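PDB 3DCZ: putative RnfG subunit of electron transport complex from Thermotoga maritima, which probably carries FMN as one subunit of a membrane-bound complex that couples electron transfer to the movement of ions across the membrane. Local coordinates for residues A[48-51]-A[52-56]; A[76-79]-A[80-84]. All blocks are in the same frame, centred on the assembly; numbering follows the deposited sequence. Where two conformers were deposited one is given.

How the contacts relate
Both contacts are local, and each shows how a secondary structure element ends or turns back. Contact 1 is the last turn of helix 44-54, a surface element that sits against strand 67-77 and helix 22-31; apart from buried Val51, it is held mainly by successive backbone bonds. Contact 2 is the partly buried turn at the end of the hairpin formed by strands 67-77 and 83-90, the second and third of the five-stranded antiparallel sheet, and there a side-chain network reinforces the backbone ladder. Their centres lie about 16 Å apart, yet they meet directly: CG2 of Ile50 packs on CE2 of Phe76 at 3.5 Å, so the helix rests on the strand that enters the hairpin.

Contact 1: A[48-51]-A[52-56]; sequences EEIV and KKTGI
Thr54 turns OG1 beside its own backbone N (chi1 -55°), which lays the hydroxyl back along the helix over Ile50, while Val51 swings CG1 anti to its backbone N (chi1 169°), which brings CG1 against CD1 of Ile56. These two rotations place the side-chain contacts of the last turn of helix 44-54. The hydroxyl of Thr54 donates to Ile50 O at 2.7 Å from OG1, and the amide N of Thr54 bonds to the same Ile50 O at 2.9 Å. The two donors approach from opposite faces of the carbonyl plane, the hydroxyl standing well above it, so one oxygen is gripped twice by one residue. CG2 of Ile50 lies alongside OG1 of Thr54, both side chains pointing the same way. The regular helical bonds from Lys52 to Glu48 and from Lys53 to Glu49 precede this pair, and Gly55 N makes the last i to i+4 bond of this series, to Val51 O at 2.8 Å. Gly55 then leaves the helix with a positive phi of 127°, a conformation that glycine adopts readily because it has no side chain. The chain swings away and returns Ile56 across the helix end, its CD1 pressed obliquely on Val51 CG1 at 3.4 Å, tighter than usual for two methyls. Val51 also faces Leu25 and Ile28 of helix 22-31 and Tyr74 of strand 67-77, whose hydroxyl bonds to Gly55 O. The chemistry is thus divided: backbone amides engage the carbonyls of Glu48 to Val51, the threonine hydroxyl adds a second bond to that of Ile50, and an apolar contact beyond the glycine ties the departing chain to the buried side of the helix.

Contact 2: A[76-79]-A[80-84]; sequences FVTK and DGRNA. With ACT (acetate ion), chain D.
Thr78 and Asp80 lie side by side in a type I turn running from Thr78 to Gly81, a standard example of a hairpin closed by a turn with a G1 bulge. Gly81 N bonds to Thr78 O at 2.9 Å, and Thr78 N reaches Arg82 O at 2.8 Å, nearly straight and in the carbonyl plane. Gly81 takes up the bulge with positive phi, a backbone shape well suited to glycine. Beyond it, Phe76 and Ala84 form a hydrogen-bonded antiparallel pair joined by two backbone bonds.

The tight side of the hairpin centres on the hydroxyl of buried Thr78, set between its backbone N and carbonyl carbon (chi1 70°). There OG1 donates to Asp80 OD1 at 2.5 Å, a short bond meeting the carboxylate oxygen nearly head-on, and accepts from Arg82 N at 3.0 Å. The same Asp80 OD1 takes a salt bridge from Arg82 NE at 2.9 Å, received on the syn side and lying in the guanidinium plane. CG2 of Thr78 lightly touches CB of Ala84 on this face; Leu41 packs on both Thr78 and Arg82, and Ile105 on Arg82 and Ala84.

The other face is looser. Val77 and Asn83 stand side by side as a non-hydrogen-bonded pair; CG2 of Val77 lies 3.8 Å from OD1 of Asn83, and CG1 of Val77 rests on Gly81 CA. Asn83 ND2 donates to an acetate ion, probably from the crystallisation liquor, which Tyr85 also binds. On the exposed outer turn, Lys79 extends to the carbonyl of Tyr40. With one carboxylate oxygen receiving both a hydroxyl and a guanidinium N-H, the Thr78-Asp80-Arg82 network would be expected to stabilise the ionised aspartate and fix the shape of the turn.

Contact 1: A[48-51]-A[52-56]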
ATOM      1  N   GLU A  48     -15.547   8.407  -0.010  1.00 18.22           N
ATOM      2  CA  GLU A  48     -15.601   9.652  -0.780  1.00 21.78           C
ATOM      3  C   GLU A  48     -15.656  10.870   0.139  1.00 20.52           C
ATOM      4  O   GLU A  48     -14.903  11.832  -0.060  1.00 22.30           O
ATOM      5  CB  GLU A  48     -16.835   9.673  -1.700  1.00 22.58           C
ATOM      6  CG  GLU A  48     -16.807   8.698  -2.855  1.00 27.50           C
ATOM      7  CD  GLU A  48     -18.208   8.364  -3.403  1.00 30.00           C
ATOM      8  OE1 GLU A  48     -19.208   9.028  -3.014  1.00 36.33           O
ATOM      9  OE2 GLU A  48     -18.313   7.424  -4.220  1.00 32.49           O
ATOM     10  N   GLU A  49     -16.517  10.810   1.152  1.00 20.32           N
ATOM     11  CA  GLU A  49     -16.696  11.937   2.060  0.50 20.21           C
ATOM     12  C   GLU A  49     -15.418  12.220   2.849  1.00 18.48           C
ATOM     13  O   GLU A  49     -15.004  13.382   2.987  1.00 17.85           O
ATOM     14  CB  GLU A  49     -17.881  11.692   2.989  0.50 21.74           C
ATOM     15  CG  GLU A  49     -19.221  11.796   2.249  0.50 26.45           C
ATOM     16  CD  GLU A  49     -20.410  11.321   3.064  0.50 31.01           C
ATOM     17  OE1 GLU A  49     -20.224  10.903   4.228  0.50 35.44           O
ATOM     18  OE2 GLU A  49     -21.537  11.368   2.532  0.50 36.76           O
ATOM     19  N   ILE A  50     -14.783  11.161   3.343  1.00 15.83           N
ATOM     20  CA  ILE A  50     -13.548  11.309   4.112  1.00 16.90           C
ATOM     21  C   ILE A  50     -12.425  11.873   3.241  1.00 16.45           C
ATOM     22  O   ILE A  50     -11.667  12.761   3.640  1.00 15.35           O
ATOM     23  CB  ILE A  50     -13.151   9.977   4.801  1.00 15.24           C
ATOM     24  CG1 ILE A  50     -14.110   9.656   5.959  1.00 13.75           C
ATOM     25  CG2 ILE A  50     -11.690  10.015   5.283  1.00 20.16           C
ATOM     26  CD1 ILE A  50     -13.919   8.234   6.458  1.00 18.38           C
ATOM     27  N   VAL A  51     -12.285  11.353   2.037  1.00 16.07           N
ATOM     28  CA  VAL A  51     -11.255  11.855   1.147  1.00 16.22           C
ATOM     29  C   VAL A  51     -11.484  13.339   0.821  1.00 16.15           C
ATOM     30  O   VAL A  51     -10.534  14.150   0.877  1.00 17.78           O
ATOM     31  CB  VAL A  51     -11.207  11.014  -0.155  1.00 16.73           C
ATOM     32  CG1 VAL A  51     -10.337  11.688  -1.167  1.00 18.56           C
ATOM     33  CG2 VAL A  51     -10.708   9.574   0.159  1.00 17.06           C
ATOM     34  N   LYS A  52     -12.723  13.710   0.497  1.00 18.20           N
ATOM     35  CA  LYS A  52     -13.038  15.113   0.184  0.50 20.05           C
ATOM     36  C   LYS A  52     -12.807  16.034   1.389  1.00 20.72           C
ATOM     37  O   LYS A  52     -12.221  17.105   1.264  1.00 20.52           O
ATOM     38  CB  LYS A  52     -14.455  15.230  -0.379  0.50 21.23           C
ATOM     39  CG  LYS A  52     -14.510  14.881  -1.890  0.50 22.81           C
ATOM     40  CD  LYS A  52     -15.894  14.497  -2.362  0.50 29.21           C
ATOM     41  CE  LYS A  52     -15.953  14.306  -3.880  0.50 31.32           C
ATOM     42  NZ  LYS A  52     -16.246  15.576  -4.600  0.50 37.04           N
ATOM     43  N   LYS A  53     -13.249  15.611   2.561  1.00 18.89           N
ATOM     44  CA  LYS A  53     -13.061  16.390   3.795  1.00 21.37           C
ATOM     45  C   LYS A  53     -11.578  16.523   4.194  1.00 18.90           C
ATOM     46  O   LYS A  53     -11.141  17.552   4.682  1.00 19.98           O
ATOM     47  CB  LYS A  53     -13.853  15.743   4.935  1.00 21.70           C
ATOM     48  CG  LYS A  53     -13.754  16.450   6.281  1.00 29.05           C
ATOM     49  CD  LYS A  53     -14.543  15.676   7.355  1.00 31.67           C
ATOM     50  CE  LYS A  53     -14.525  16.388   8.708  1.00 40.48           C
ATOM     51  NZ  LYS A  53     -15.295  15.634   9.756  1.00 48.04           N
ATOM     52  N   THR A  54     -10.805  15.463   4.012  1.00 14.20           N
ATOM     53  CA  THR A  54      -9.385  15.482   4.357  1.00 15.60           C
ATOM     54  C   THR A  54      -8.612  16.318   3.335  1.00 14.95           C
ATOM     55  O   THR A  54      -7.676  17.028   3.689  1.00 19.29           O
ATOM     56  CB  THR A  54      -8.814  14.057   4.396  1.00 15.86           C
ATOM     57  OG1 THR A  54      -9.578  13.233   5.287  1.00 15.52           O
ATOM     58  CG2 THR A  54      -7.369  14.050   4.857  1.00 16.60           C
ATOM     59  N   GLY A  55      -9.003  16.185   2.071  1.00 16.39           N
ATOM     60  CA  GLY A  55      -8.427  16.929   0.977  1.00 19.12           C
ATOM     61  C   GLY A  55      -7.974  15.967  -0.099  1.00 18.28           C
ATOM     62  O   GLY A  55      -7.275  14.998   0.189  1.00 18.09           O
ATOM     63  N   ILE A  56      -8.387  16.219  -1.344  1.00 18.27           N
ATOM     64  CA  ILE A  56      -8.076  15.328  -2.456  1.00 18.15           C
ATOM     65  C   ILE A  56      -6.724  15.655  -3.092  1.00 16.19           C
ATOM     66  O   ILE A  56      -6.222  14.889  -3.910  1.00 16.80           O
ATOM     67  CB  ILE A  56      -9.204  15.384  -3.543  1.00 22.20           C
ATOM     68  CG1 ILE A  56      -9.128  14.214  -4.539  1.00 22.06           C
ATOM     69  CG2 ILE A  56      -9.111  16.701  -4.309  1.00 24.34           C
ATOM     70  CD1 ILE A  56      -9.003  12.803  -4.049  1.00 28.86           C
TER

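Contact 2: A[76-79]-A[80-84]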
ATOM      1  N   PHE A  76      -9.225   5.953   8.369  1.00 13.29           N
ATOM      2  CA  PHE A  76     -10.533   5.302   8.319  1.00 13.15           C
ATOM      3  C   PHE A  76     -10.649   4.358   9.501  1.00 15.45           C
ATOM      4  O   PHE A  76      -9.648   4.012  10.142  1.00 14.07           O
ATOM      5  CB  PHE A  76     -10.735   4.519   7.009  1.00 13.26           C
ATOM      6  CG  PHE A  76     -10.472   5.313   5.776  1.00 11.95           C
ATOM      7  CD1 PHE A  76      -9.184   5.411   5.269  1.00 13.81           C
ATOM      8  CD2 PHE A  76     -11.493   5.986   5.131  1.00 13.22           C
ATOM      9  CE1 PHE A  76      -8.922   6.164   4.117  1.00 16.07           C
ATOM     10  CE2 PHE A  76     -11.235   6.755   3.990  1.00 15.09           C
ATOM     11  CZ  PHE A  76      -9.948   6.838   3.489  1.00 13.64           C
ATOM     12  N   VAL A  77     -11.891   3.972   9.774  1.00 14.07           N
ATOM     13  CA  VAL A  77     -12.219   2.880  10.697  1.00 12.52           C
ATOM     14  C   VAL A  77     -13.000   1.843   9.904  1.00 13.34           C
ATOM     15  O   VAL A  77     -14.036   2.153   9.286  1.00 13.76           O
ATOM     16  CB  VAL A  77     -13.043   3.360  11.917  1.00 13.92           C
ATOM     17  CG1 VAL A  77     -13.330   2.165  12.863  1.00 11.49           C
ATOM     18  CG2 VAL A  77     -12.293   4.471  12.659  1.00 14.09           C
ATOM     19  N   THR A  78     -12.518   0.620   9.921  1.00 12.97           N
ATOM     20  CA  THR A  78     -13.192  -0.452   9.155  1.00 15.12           C
ATOM     21  C   THR A  78     -14.523  -0.831   9.811  1.00 15.89           C
ATOM     22  O   THR A  78     -14.797  -0.465  10.970  1.00 14.77           O
ATOM     23  CB  THR A  78     -12.313  -1.700   9.025  1.00 16.48           C
ATOM     24  OG1 THR A  78     -12.219  -2.329  10.305  1.00 16.37           O
ATOM     25  CG2 THR A  78     -10.908  -1.369   8.444  1.00 17.44           C
ATOM     26  N   LYS A  79     -15.370  -1.571   9.084  1.00 14.40           N
ATOM     27  CA  LYS A  79     -16.666  -1.954   9.617  1.00 16.42           C
ATOM     28  C   LYS A  79     -16.535  -2.819  10.861  1.00 15.59           C
ATOM     29  O   LYS A  79     -17.448  -2.838  11.681  1.00 18.23           O
ATOM     30  CB  LYS A  79     -17.518  -2.660   8.546  1.00 16.53           C
ATOM     31  CG  LYS A  79     -17.999  -1.746   7.461  1.00 19.59           C
ATOM     32  CD  LYS A  79     -18.503  -2.534   6.257  1.00 28.31           C
ATOM     33  CE  LYS A  79     -18.901  -1.629   5.111  1.00 31.91           C
ATOM     34  NZ  LYS A  79     -19.129  -2.443   3.855  1.00 41.97           N
ATOM     35  N   ASP A  80     -15.401  -3.518  11.005  1.00 16.95           N
ATOM     36  CA  ASP A  80     -15.117  -4.281  12.222  1.00 20.16           C
ATOM     37  C   ASP A  80     -14.186  -3.581  13.238  1.00 20.76           C
ATOM     38  O   ASP A  80     -13.687  -4.199  14.171  1.00 21.85           O
ATOM     39  CB  ASP A  80     -14.634  -5.703  11.907  1.00 22.59           C
ATOM     40  CG  ASP A  80     -13.278  -5.763  11.247  1.00 33.43           C
ATOM     41  OD1 ASP A  80     -12.613  -4.727  11.050  1.00 31.49           O
ATOM     42  OD2 ASP A  80     -12.874  -6.906  10.912  1.00 46.29           O
ATOM     43  N   GLY A  81     -14.029  -2.276  13.090  1.00 16.00           N
ATOM     44  CA  GLY A  81     -13.487  -1.423  14.144  1.00 15.17           C
ATOM     45  C   GLY A  81     -11.990  -1.236  14.177  1.00 15.63           C
ATOM     46  O   GLY A  81     -11.456  -0.762  15.166  1.00 16.57           O
ATOM     47  N   ARG A  82     -11.325  -1.597  13.090  1.00 14.27           N
ATOM     48  CA  ARG A  82      -9.867  -1.455  12.979  1.00 15.11           C
ATOM     49  C   ARG A  82      -9.518  -0.125  12.333  1.00 16.28           C
ATOM     50  O   ARG A  82     -10.220   0.352  11.457  1.00 15.90           O
ATOM     51  CB  ARG A  82      -9.278  -2.606  12.146  1.00 18.19           C
ATOM     52  CG  ARG A  82      -9.542  -3.991  12.704  1.00 18.44           C
ATOM     53  CD  ARG A  82      -8.955  -5.070  11.788  1.00 22.02           C
ATOM     54  NE  ARG A  82      -9.754  -5.201  10.550  1.00 30.88           N
ATOM     55  CZ  ARG A  82      -9.302  -5.663   9.378  1.00 36.46           C
ATOM     56  NH1 ARG A  82      -8.044  -6.073   9.218  1.00 37.20           N
ATOM     57  NH2 ARG A  82     -10.128  -5.715   8.343  1.00 39.33           N
ATOM     58  N   ASN A  83      -8.406   0.463  12.754  1.00 16.46           N
ATOM     59  CA  ASN A  83      -7.926   1.697  12.137  1.00 14.44           C
ATOM     60  C   ASN A  83      -7.129   1.401  10.898  1.00 14.96           C
ATOM     61  O   ASN A  83      -6.171   0.631  10.920  1.00 16.25           O
ATOM     62  CB  ASN A  83      -7.068   2.496  13.124  1.00 13.60           C
ATOM     63  CG  ASN A  83      -7.890   3.194  14.186  1.00 17.37           C
ATOM     64  OD1 ASN A  83      -9.114   3.038  14.255  1.00 20.38           O
ATOM     65  ND2 ASN A  83      -7.231   3.979  14.991  1.00 22.62           N
ATOM     66  N   ALA A  84      -7.523   2.057   9.818  1.00 14.89           N
ATOM     67  CA  ALA A  84      -6.912   1.881   8.513  1.00 12.34           C
ATOM     68  C   ALA A  84      -6.320   3.230   8.087  1.00 12.63           C
ATOM     69  O   ALA A  84      -6.846   4.272   8.442  1.00 13.95           O
ATOM     70  CB  ALA A  84      -7.934   1.385   7.533  1.00 14.85           C
TER
HETATM   71  C   ACT D   4      -3.397   3.552  15.696  1.00 30.92           C
HETATM   72  O   ACT D   4      -4.253   3.513  14.797  1.00 29.49           O
HETATM   73  OXT ACT D   4      -3.741   2.977  16.754  1.00 38.17           O
HETATM   74  CH3 ACT D   4      -2.062   4.192  15.522  1.00 31.68           C